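Local atomic coordinates of enterocine A immunity protein (Enterococcus faecium, PDB entry 2BL8), a protein that confers immunity to the antimicrobial activity of the pediocin-like bacteriocin enterocin A. Residues I67-T70 against E71-E75. Residues are numbered along the deposited sequence; the frame is centred on the assembly and turned at random.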
loop_
_atom_site.group_PDB
_atom_site.type_symbol
_atom_site.label_atom_id
_atom_site.label_comp_id
_atom_site.label_asym_id
_atom_site.label_seq_id
_atom_site.Cartn_x
_atom_site.Cartn_y
_atom_site.Cartn_z
ATOM N N ILE A 67 -7.000 -6.816 11.168
ATOM C CA ILE A 67 -7.342 -7.251 9.815
ATOM C C ILE A 67 -6.203 -8.064 9.211
ATOM O O ILE A 67 -5.033 -7.769 9.447
ATOM C CB ILE A 67 -7.572 -6.042 8.882
ATOM C CG1 ILE A 67 -8.818 -5.271 9.309
ATOM C CG2 ILE A 67 -7.682 -6.511 7.441
ATOM C CD1 ILE A 67 -9.045 -4.004 8.506
ATOM N N ARG A 68 -6.548 -9.078 8.422
ATOM C CA ARG A 68 -5.542 -9.916 7.778
ATOM C C ARG A 68 -5.710 -9.880 6.265
ATOM O O ARG A 68 -6.714 -10.354 5.734
ATOM C CB ARG A 68 -5.651 -11.369 8.251
ATOM C CG ARG A 68 -5.412 -11.587 9.735
ATOM C CD ARG A 68 -4.047 -11.076 10.176
ATOM N NE ARG A 68 -2.949 -11.666 9.419
ATOM C CZ ARG A 68 -1.665 -11.435 9.677
ATOM N NH1 ARG A 68 -1.327 -10.629 10.672
ATOM N NH2 ARG A 68 -0.720 -12.003 8.940
ATOM N N PHE A 69 -4.732 -9.307 5.574
ATOM C CA PHE A 69 -4.768 -9.243 4.118
ATOM C C PHE A 69 -4.496 -10.646 3.591
ATOM O O PHE A 69 -3.836 -11.445 4.253
ATOM C CB PHE A 69 -3.676 -8.312 3.593
ATOM C CG PHE A 69 -3.881 -6.869 3.946
ATOM C CD1 PHE A 69 -4.960 -6.164 3.435
ATOM C CD2 PHE A 69 -2.984 -6.211 4.784
ATOM C CE1 PHE A 69 -5.149 -4.821 3.747
ATOM C CE2 PHE A 69 -3.162 -4.868 5.105
ATOM C CZ PHE A 69 -4.246 -4.172 4.586
ATOM N N THR A 70 -5.003 -10.952 2.402
ATOM C CA THR A 70 -4.756 -12.265 1.821
ATOM C C THR A 70 -3.311 -12.272 1.338
ATOM O O THR A 70 -2.692 -11.215 1.204
ATOM C CB THR A 70 -5.684 -12.545 0.620
ATOM O OG1 THR A 70 -5.431 -11.594 -0.421
ATOM C CG2 THR A 70 -7.141 -12.446 1.044
ATOM N N GLU A 71 -2.772 -13.459 1.081
ATOM C CA GLU A 71 -1.396 -13.581 0.608
ATOM C C GLU A 71 -1.188 -12.729 -0.647
ATOM O O GLU A 71 -0.168 -12.054 -0.791
ATOM C CB GLU A 71 -1.085 -15.047 0.294
ATOM C CG GLU A 71 0.356 -15.329 -0.086
ATOM C CD GLU A 71 1.108 -16.075 0.999
ATOM O OE1 GLU A 71 0.597 -17.117 1.459
ATOM O OE2 GLU A 71 2.210 -15.626 1.385
ATOM N N TYR A 72 -2.166 -12.758 -1.545
ATOM C CA TYR A 72 -2.095 -11.992 -2.783
ATOM C C TYR A 72 -2.113 -10.485 -2.520
ATOM O O TYR A 72 -1.352 -9.734 -3.131
ATOM C CB TYR A 72 -3.259 -12.389 -3.697
ATOM C CG TYR A 72 -3.408 -11.530 -4.933
ATOM C CD1 TYR A 72 -2.347 -11.359 -5.824
ATOM C CD2 TYR A 72 -4.612 -10.884 -5.208
ATOM C CE1 TYR A 72 -2.484 -10.560 -6.959
ATOM C CE2 TYR A 72 -4.758 -10.088 -6.338
ATOM C CZ TYR A 72 -3.696 -9.929 -7.205
ATOM O OH TYR A 72 -3.847 -9.132 -8.314
ATOM N N GLN A 73 -2.983 -10.045 -1.614
ATOM C CA GLN A 73 -3.063 -8.627 -1.273
ATOM C C GLN A 73 -1.739 -8.162 -0.659
ATOM O O GLN A 73 -1.279 -7.053 -0.935
ATOM C CB GLN A 73 -4.227 -8.378 -0.307
ATOM C CG GLN A 73 -5.592 -8.560 -0.961
ATOM C CD GLN A 73 -6.739 -8.546 0.032
ATOM O OE1 GLN A 73 -6.529 -8.609 1.242
ATOM N NE2 GLN A 73 -7.963 -8.477 -0.480
ATOM N N GLU A 74 -1.125 -9.016 0.160
ATOM C CA GLU A 74 0.156 -8.706 0.794
ATOM C C GLU A 74 1.219 -8.531 -0.275
ATOM O O GLU A 74 2.098 -7.670 -0.163
ATOM C CB GLU A 74 0.576 -9.829 1.745
ATOM C CG GLU A 74 -0.228 -9.899 3.027
ATOM C CD GLU A 74 0.077 -11.142 3.850
ATOM O OE1 GLU A 74 0.985 -11.914 3.471
ATOM O OE2 GLU A 74 -0.598 -11.345 4.880
ATOM N N GLU A 75 1.133 -9.360 -1.309
ATOM C CA GLU A 75 2.062 -9.306 -2.423
ATOM C C GLU A 75 1.887 -8.008 -3.209
ATOM O O GLU A 75 2.869 -7.402 -3.642
ATOM C CB GLU A 75 1.866 -10.541 -3.308
ATOM C CG GLU A 75 2.427 -11.796 -2.636
ATOM C CD GLU A 75 1.773 -13.084 -3.086
ATOM O OE1 GLU A 75 1.077 -13.089 -4.122
ATOM O OE2 GLU A 75 1.969 -14.106 -2.391
HETATM O O HOH W 1 -8.327 -9.185 3.208
#
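Thr70 and Gln73 exchange hydrogen bonds in a capping box at the start of helix 71-84, where the loop that follows helix 48-64 turns into the last helix of the bundle. Thr70 is the N-cap: its OG1 accepts from Gln73 N at 3.1 Å, with an N-H...O angle of 159°. A chi1 of 62° sets this hydroxyl between the threonine's own N and carbonyl carbon, facing the first turn. In return, the Gln73 side chain, extended beyond CG, reaches back so that OE1 accepts from Thr70 N at 3.0 Å; this donor stands above the amide carbonyl plane, 47° out of it. The bond from Glu74 N to Thr70 O (2.9 Å) opens the i to i+4 backbone series.

OE1 of Gln73 also takes a hydrogen from a water at 2.7 Å, and the same water donates to Arg68 O, linking the cap to the preceding loop. Gln73 OE1 also meets the Phe69 ring at its edge, in the ring plane, 3.6 Å from Phe69 CD1. Beyond it, NE2 of Gln73 is hydrogen-bonded to Asp15 of helix 5-17, and the side chain rests on Leu12 and Ile16 of that helix.

The Glu74 side chain packs against the loop, its CG 3.8 Å from Phe69 CB. Its OE2 stays 4.1 Å from Arg68 NH2, well out of the guanidinium plane, so any attraction would be one of charge, with no N-H aimed at the oxygen. Two N-H groups at the helix start are thus satisfied by Thr70, while the amide of the buried Gln73, bonded at both its oxygen and its nitrogen, is fixed in rotation and ties the cap to helix 5-17.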